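Long-range contact in regulator of nonsense transcripts 2 (Homo sapiens, PDB 4CEK), which takes part in nonsense-mediated mRNA decay, probably as a scaffold whose MIF4G domains serve as binding platforms for other decay factors: residues 245-257 against 288-301. Numbering follows the deposited sequence.
Sequences FSHHHIEMACTLL and MHLDARYVTMVENA
Y294 and H247 stack face to face, their ring centroids 4.0 Å apart and planes 28° from parallel, and the tyrosine illustrates how one long side chain can serve several partners in turn. With CG anti to the carbonyl carbon (chi1 -70°), it leans toward helix 247-266. Its CB lies 4.0 Å from I250 CD1, which CG also faces, and farther out Y294 CD1 meets I250 CG2 at 3.7 Å, the methyl sitting at the ring edge. CD2 lies by H247 CE1, and CE2 passes over the centre of the H247 imidazole, whose NE2 is 2.9 Å from D291 OD2. Y294 CE1 lies 3.2 Å from H247 O and beside E251 CG, and CZ rests against H247 CG. At the tip, Y294 OH donates to E251 OE2 (3.2 Å), approaching from above the carboxylate plane, and receives a weak bond from R293 NH1; R293 NH2 adds a long salt bridge to the same OE2. The segments 247-257 and 292-301 run nearly parallel, 20° apart, and helix 268-287, which joins them in sequence, runs back alongside, consistent with the helical-repeat fold of MIF4G domains. A leucine in place of Y294 would probably leave the H247 ring without its stacking partner and E251 without its hydroxyl donor. Deeper in, V298 CG2 packs against I250 CG2 and F245 CZ. One turn on, C254 SG rests 3.7 Å from M297 CG.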
loop_
_atom_site.group_PDB
_atom_site.type_symbol
_atom_site.label_atom_id
_atom_site.label_comp_id
_atom_site.label_asym_id
_atom_site.label_seq_id
_atom_site.Cartn_x
_atom_site.Cartn_y
_atom_site.Cartn_z
ATOM N N PHE A 245 -11.080 1.410 -19.375
ATOM C CA PHE A 245 -9.751 0.874 -19.652
ATOM C C PHE A 245 -8.936 1.764 -20.595
ATOM O O PHE A 245 -8.705 1.432 -21.752
ATOM C CB PHE A 245 -9.908 -0.547 -20.212
ATOM C CG PHE A 245 -8.767 -1.464 -19.895
ATOM C CD1 PHE A 245 -8.266 -1.565 -18.602
ATOM C CD2 PHE A 245 -8.219 -2.264 -20.885
ATOM C CE1 PHE A 245 -7.228 -2.429 -18.313
ATOM C CE2 PHE A 245 -7.193 -3.135 -20.597
ATOM C CZ PHE A 245 -6.697 -3.220 -19.312
ATOM N N SER A 246 -8.465 2.875 -20.043
ATOM C CA SER A 246 -7.816 3.946 -20.749
ATOM C C SER A 246 -6.358 3.992 -20.336
ATOM O O SER A 246 -5.926 3.201 -19.520
ATOM C CB SER A 246 -8.456 5.243 -20.289
ATOM O OG SER A 246 -7.952 5.562 -18.991
ATOM N N HIS A 247 -5.606 4.966 -20.829
ATOM C CA HIS A 247 -4.180 4.941 -20.648
ATOM C C HIS A 247 -3.707 4.916 -19.217
ATOM O O HIS A 247 -2.927 4.032 -18.861
ATOM C CB HIS A 247 -3.511 6.055 -21.451
ATOM C CG HIS A 247 -3.418 5.762 -22.946
ATOM N ND1 HIS A 247 -4.192 4.822 -23.561
ATOM C CD2 HIS A 247 -2.638 6.347 -23.948
ATOM C CE1 HIS A 247 -3.907 4.801 -24.878
ATOM N NE2 HIS A 247 -2.955 5.735 -25.116
ATOM N N HIS A 248 -4.137 5.856 -18.374
ATOM C CA HIS A 248 -3.655 5.852 -16.985
ATOM C C HIS A 248 -4.207 4.668 -16.204
ATOM O O HIS A 248 -3.507 4.085 -15.406
ATOM C CB HIS A 248 -3.857 7.208 -16.290
ATOM C CG HIS A 248 -2.710 8.207 -16.534
ATOM N ND1 HIS A 248 -2.525 9.317 -15.777
ATOM C CD2 HIS A 248 -1.668 8.208 -17.480
ATOM C CE1 HIS A 248 -1.444 10.001 -16.227
ATOM N NE2 HIS A 248 -0.917 9.317 -17.257
ATOM N N HIS A 249 -5.420 4.238 -16.491
ATOM C CA HIS A 249 -6.005 3.135 -15.765
ATOM C C HIS A 249 -5.380 1.792 -16.047
ATOM O O HIS A 249 -5.415 0.892 -15.169
ATOM C CB HIS A 249 -7.498 3.049 -16.016
ATOM C CG HIS A 249 -8.251 4.261 -15.556
ATOM N ND1 HIS A 249 -9.585 4.399 -15.729
ATOM C CD2 HIS A 249 -7.807 5.423 -14.915
ATOM C CE1 HIS A 249 -9.976 5.591 -15.235
ATOM N NE2 HIS A 249 -8.881 6.216 -14.730
ATOM N N ILE A 250 -4.868 1.627 -17.272
ATOM C CA ILE A 250 -4.200 0.406 -17.715
ATOM C C ILE A 250 -2.902 0.306 -16.937
ATOM O O ILE A 250 -2.605 -0.775 -16.425
ATOM C CB ILE A 250 -3.889 0.386 -19.251
ATOM C CG1 ILE A 250 -5.155 0.222 -20.115
ATOM C CG2 ILE A 250 -2.988 -0.773 -19.598
ATOM C CD1 ILE A 250 -4.974 0.683 -21.566
ATOM N N GLU A 251 -2.143 1.404 -16.807
ATOM C CA GLU A 251 -0.874 1.330 -16.071
ATOM C C GLU A 251 -1.066 1.076 -14.581
ATOM O O GLU A 251 -0.384 0.228 -13.991
ATOM C CB GLU A 251 -0.010 2.548 -16.240
ATOM C CG GLU A 251 0.030 3.107 -17.636
ATOM C CD GLU A 251 1.178 4.080 -17.839
ATOM O OE1 GLU A 251 2.295 3.798 -17.287
ATOM O OE2 GLU A 251 0.942 5.110 -18.548
ATOM N N MET A 252 -1.992 1.797 -13.972
ATOM C CA MET A 252 -2.336 1.566 -12.551
ATOM C C MET A 252 -2.683 0.106 -12.350
ATOM O O MET A 252 -2.211 -0.522 -11.415
ATOM C CB MET A 252 -3.507 2.459 -12.111
ATOM C CG MET A 252 -3.207 3.969 -12.145
ATOM S SD MET A 252 -4.686 4.962 -11.777
ATOM C CE MET A 252 -5.021 4.355 -10.128
ATOM N N ALA A 253 -3.491 -0.433 -13.250
ATOM C CA ALA A 253 -3.864 -1.855 -13.223
ATOM C C ALA A 253 -2.670 -2.807 -13.243
ATOM O O ALA A 253 -2.673 -3.821 -12.522
ATOM C CB ALA A 253 -4.750 -2.195 -14.408
ATOM N N CYS A 254 -1.707 -2.511 -14.115
ATOM C CA CYS A 254 -0.558 -3.375 -14.371
ATOM C C CYS A 254 0.403 -3.268 -13.225
ATOM O O CYS A 254 0.963 -4.290 -12.787
ATOM C CB CYS A 254 0.145 -3.046 -15.739
ATOM S SG CYS A 254 -0.886 -3.468 -17.211
ATOM N N THR A 255 0.601 -2.048 -12.717
ATOM C CA THR A 255 1.311 -1.860 -11.423
ATOM C C THR A 255 0.651 -2.648 -10.277
ATOM O O THR A 255 1.332 -3.379 -9.536
ATOM C CB THR A 255 1.380 -0.411 -11.022
ATOM O OG1 THR A 255 1.835 0.359 -12.142
ATOM C CG2 THR A 255 2.334 -0.248 -9.824
ATOM N N LEU A 256 -0.673 -2.552 -10.162
ATOM C CA LEU A 256 -1.362 -3.282 -9.100
ATOM C C LEU A 256 -1.065 -4.754 -9.229
ATOM O O LEU A 256 -0.709 -5.406 -8.234
ATOM C CB LEU A 256 -2.893 -3.046 -9.128
ATOM C CG LEU A 256 -3.766 -3.682 -8.029
ATOM C CD1 LEU A 256 -3.246 -3.239 -6.659
ATOM C CD2 LEU A 256 -5.208 -3.255 -8.199
ATOM N N LEU A 257 -1.208 -5.296 -10.440
ATOM C CA LEU A 257 -1.013 -6.761 -10.637
ATOM C C LEU A 257 0.450 -7.233 -10.454
ATOM O O LEU A 257 0.697 -8.323 -9.963
ATOM C CB LEU A 257 -1.572 -7.214 -11.993
ATOM C CG LEU A 257 -3.084 -7.089 -12.197
ATOM C CD1 LEU A 257 -3.495 -7.100 -13.694
ATOM C CD2 LEU A 257 -3.715 -8.215 -11.417
ATOM N N MET A 288 -10.411 -3.764 -28.084
ATOM C CA MET A 288 -10.578 -2.319 -27.828
ATOM C C MET A 288 -9.522 -1.464 -28.564
ATOM O O MET A 288 -9.449 -0.233 -28.384
ATOM C CB MET A 288 -10.446 -2.127 -26.318
ATOM C CG MET A 288 -10.755 -0.764 -25.752
ATOM S SD MET A 288 -10.998 -0.902 -23.967
ATOM C CE MET A 288 -11.442 0.802 -23.566
ATOM N N HIS A 289 -8.711 -2.128 -29.390
ATOM C CA HIS A 289 -7.580 -1.496 -30.100
ATOM C C HIS A 289 -6.849 -0.411 -29.332
ATOM O O HIS A 289 -6.920 0.791 -29.646
ATOM C CB HIS A 289 -7.997 -1.052 -31.511
ATOM C CG HIS A 289 -7.753 -2.115 -32.563
ATOM N ND1 HIS A 289 -6.717 -2.056 -33.426
ATOM C CD2 HIS A 289 -8.422 -3.312 -32.829
ATOM C CE1 HIS A 289 -6.736 -3.145 -34.223
ATOM N NE2 HIS A 289 -7.777 -3.915 -33.854
ATOM N N LEU A 290 -6.135 -0.871 -28.304
ATOM C CA LEU A 290 -5.194 -0.049 -27.562
ATOM C C LEU A 290 -3.983 0.110 -28.457
ATOM O O LEU A 290 -3.719 -0.765 -29.307
ATOM C CB LEU A 290 -4.743 -0.740 -26.267
ATOM C CG LEU A 290 -5.772 -1.427 -25.373
ATOM C CD1 LEU A 290 -5.082 -2.257 -24.307
ATOM C CD2 LEU A 290 -6.672 -0.375 -24.739
ATOM N N ASP A 291 -3.234 1.197 -28.276
ATOM C CA ASP A 291 -1.983 1.304 -29.006
ATOM C C ASP A 291 -0.971 0.298 -28.457
ATOM O O ASP A 291 -1.084 -0.138 -27.323
ATOM C CB ASP A 291 -1.438 2.737 -29.058
ATOM C CG ASP A 291 -1.094 3.283 -27.722
ATOM O OD1 ASP A 291 0.066 3.092 -27.293
ATOM O OD2 ASP A 291 -1.981 3.940 -27.139
ATOM N N ALA A 292 -0.026 -0.081 -29.311
ATOM C CA ALA A 292 0.942 -1.160 -29.075
ATOM C C ALA A 292 1.573 -1.180 -27.682
ATOM O O ALA A 292 1.769 -2.247 -27.110
ATOM C CB ALA A 292 2.059 -1.067 -30.118
ATOM N N ARG A 293 1.915 -0.011 -27.157
ATOM C CA ARG A 293 2.611 0.072 -25.870
ATOM C C ARG A 293 1.776 -0.525 -24.720
ATOM O O ARG A 293 2.303 -1.139 -23.799
ATOM C CB ARG A 293 3.029 1.524 -25.576
ATOM C CG ARG A 293 3.617 1.694 -24.179
ATOM C CD ARG A 293 4.372 3.011 -23.963
ATOM N NE ARG A 293 4.344 3.392 -22.537
ATOM C CZ ARG A 293 3.385 4.121 -21.950
ATOM N NH1 ARG A 293 2.350 4.595 -22.651
ATOM N NH2 ARG A 293 3.461 4.377 -20.646
ATOM N N TYR A 294 0.466 -0.368 -24.795
ATOM C CA TYR A 294 -0.403 -0.818 -23.727
ATOM C C TYR A 294 -0.845 -2.237 -23.984
ATOM O O TYR A 294 -1.184 -2.964 -23.056
ATOM C CB TYR A 294 -1.620 0.112 -23.594
ATOM C CG TYR A 294 -1.280 1.474 -23.047
ATOM C CD1 TYR A 294 -1.279 1.708 -21.690
ATOM C CD2 TYR A 294 -0.932 2.514 -23.883
ATOM C CE1 TYR A 294 -0.961 2.946 -21.165
ATOM C CE2 TYR A 294 -0.592 3.756 -23.372
ATOM C CZ TYR A 294 -0.632 3.969 -22.003
ATOM O OH TYR A 294 -0.319 5.206 -21.469
ATOM N N VAL A 295 -0.834 -2.653 -25.247
ATOM C CA VAL A 295 -1.106 -4.047 -25.566
ATOM C C VAL A 295 -0.024 -4.919 -24.893
ATOM O O VAL A 295 -0.321 -5.911 -24.215
ATOM C CB VAL A 295 -1.208 -4.258 -27.110
ATOM C CG1 VAL A 295 -1.412 -5.738 -27.445
ATOM C CG2 VAL A 295 -2.375 -3.430 -27.662
ATOM N N THR A 296 1.214 -4.471 -25.015
ATOM C CA THR A 296 2.372 -5.180 -24.487
ATOM C C THR A 296 2.403 -5.137 -22.936
ATOM O O THR A 296 2.616 -6.184 -22.272
ATOM C CB THR A 296 3.650 -4.544 -25.099
ATOM O OG1 THR A 296 3.614 -4.701 -26.534
ATOM C CG2 THR A 296 4.883 -5.123 -24.507
ATOM N N MET A 297 2.156 -3.948 -22.367
ATOM C CA MET A 297 1.920 -3.799 -20.895
ATOM C C MET A 297 0.902 -4.791 -20.316
ATOM O O MET A 297 1.216 -5.543 -19.413
ATOM C CB MET A 297 1.476 -2.374 -20.562
ATOM C CG MET A 297 1.833 -1.885 -19.156
ATOM S SD MET A 297 1.273 -0.179 -18.870
ATOM C CE MET A 297 2.456 0.746 -19.863
ATOM N N VAL A 298 -0.301 -4.841 -20.856
ATOM C CA VAL A 298 -1.299 -5.794 -20.389
ATOM C C VAL A 298 -0.796 -7.255 -20.492
ATOM O O VAL A 298 -0.927 -8.040 -19.538
ATOM C CB VAL A 298 -2.618 -5.631 -21.203
ATOM C CG1 VAL A 298 -3.628 -6.733 -20.844
ATOM C CG2 VAL A 298 -3.236 -4.218 -21.008
ATOM N N GLU A 299 -0.221 -7.625 -21.643
ATOM C CA GLU A 299 0.378 -8.968 -21.814
ATOM C C GLU A 299 1.389 -9.309 -20.732
ATOM O O GLU A 299 1.323 -10.367 -20.118
ATOM C CB GLU A 299 1.040 -9.087 -23.198
ATOM C CG GLU A 299 -0.007 -9.135 -24.294
ATOM C CD GLU A 299 0.521 -8.877 -25.682
ATOM O OE1 GLU A 299 1.691 -8.555 -25.856
ATOM O OE2 GLU A 299 -0.264 -9.015 -26.630
ATOM N N ASN A 300 2.308 -8.394 -20.484
ATOM C CA ASN A 300 3.333 -8.631 -19.484
ATOM C C ASN A 300 2.775 -8.833 -18.058
ATOM O O ASN A 300 3.179 -9.779 -17.377
ATOM C CB ASN A 300 4.377 -7.538 -19.560
ATOM C CG ASN A 300 5.241 -7.668 -20.796
ATOM O OD1 ASN A 300 5.193 -8.704 -21.499
ATOM N ND2 ASN A 300 6.015 -6.616 -21.099
ATOM N N ALA A 301 1.780 -8.027 -17.667
ATOM C CA ALA A 301 1.127 -8.207 -16.370
ATOM C C ALA A 301 0.404 -9.523 -16.324
ATOM O O ALA A 301 0.450 -10.221 -15.301
ATOM C CB ALA A 301 0.162 -7.066 -16.050
#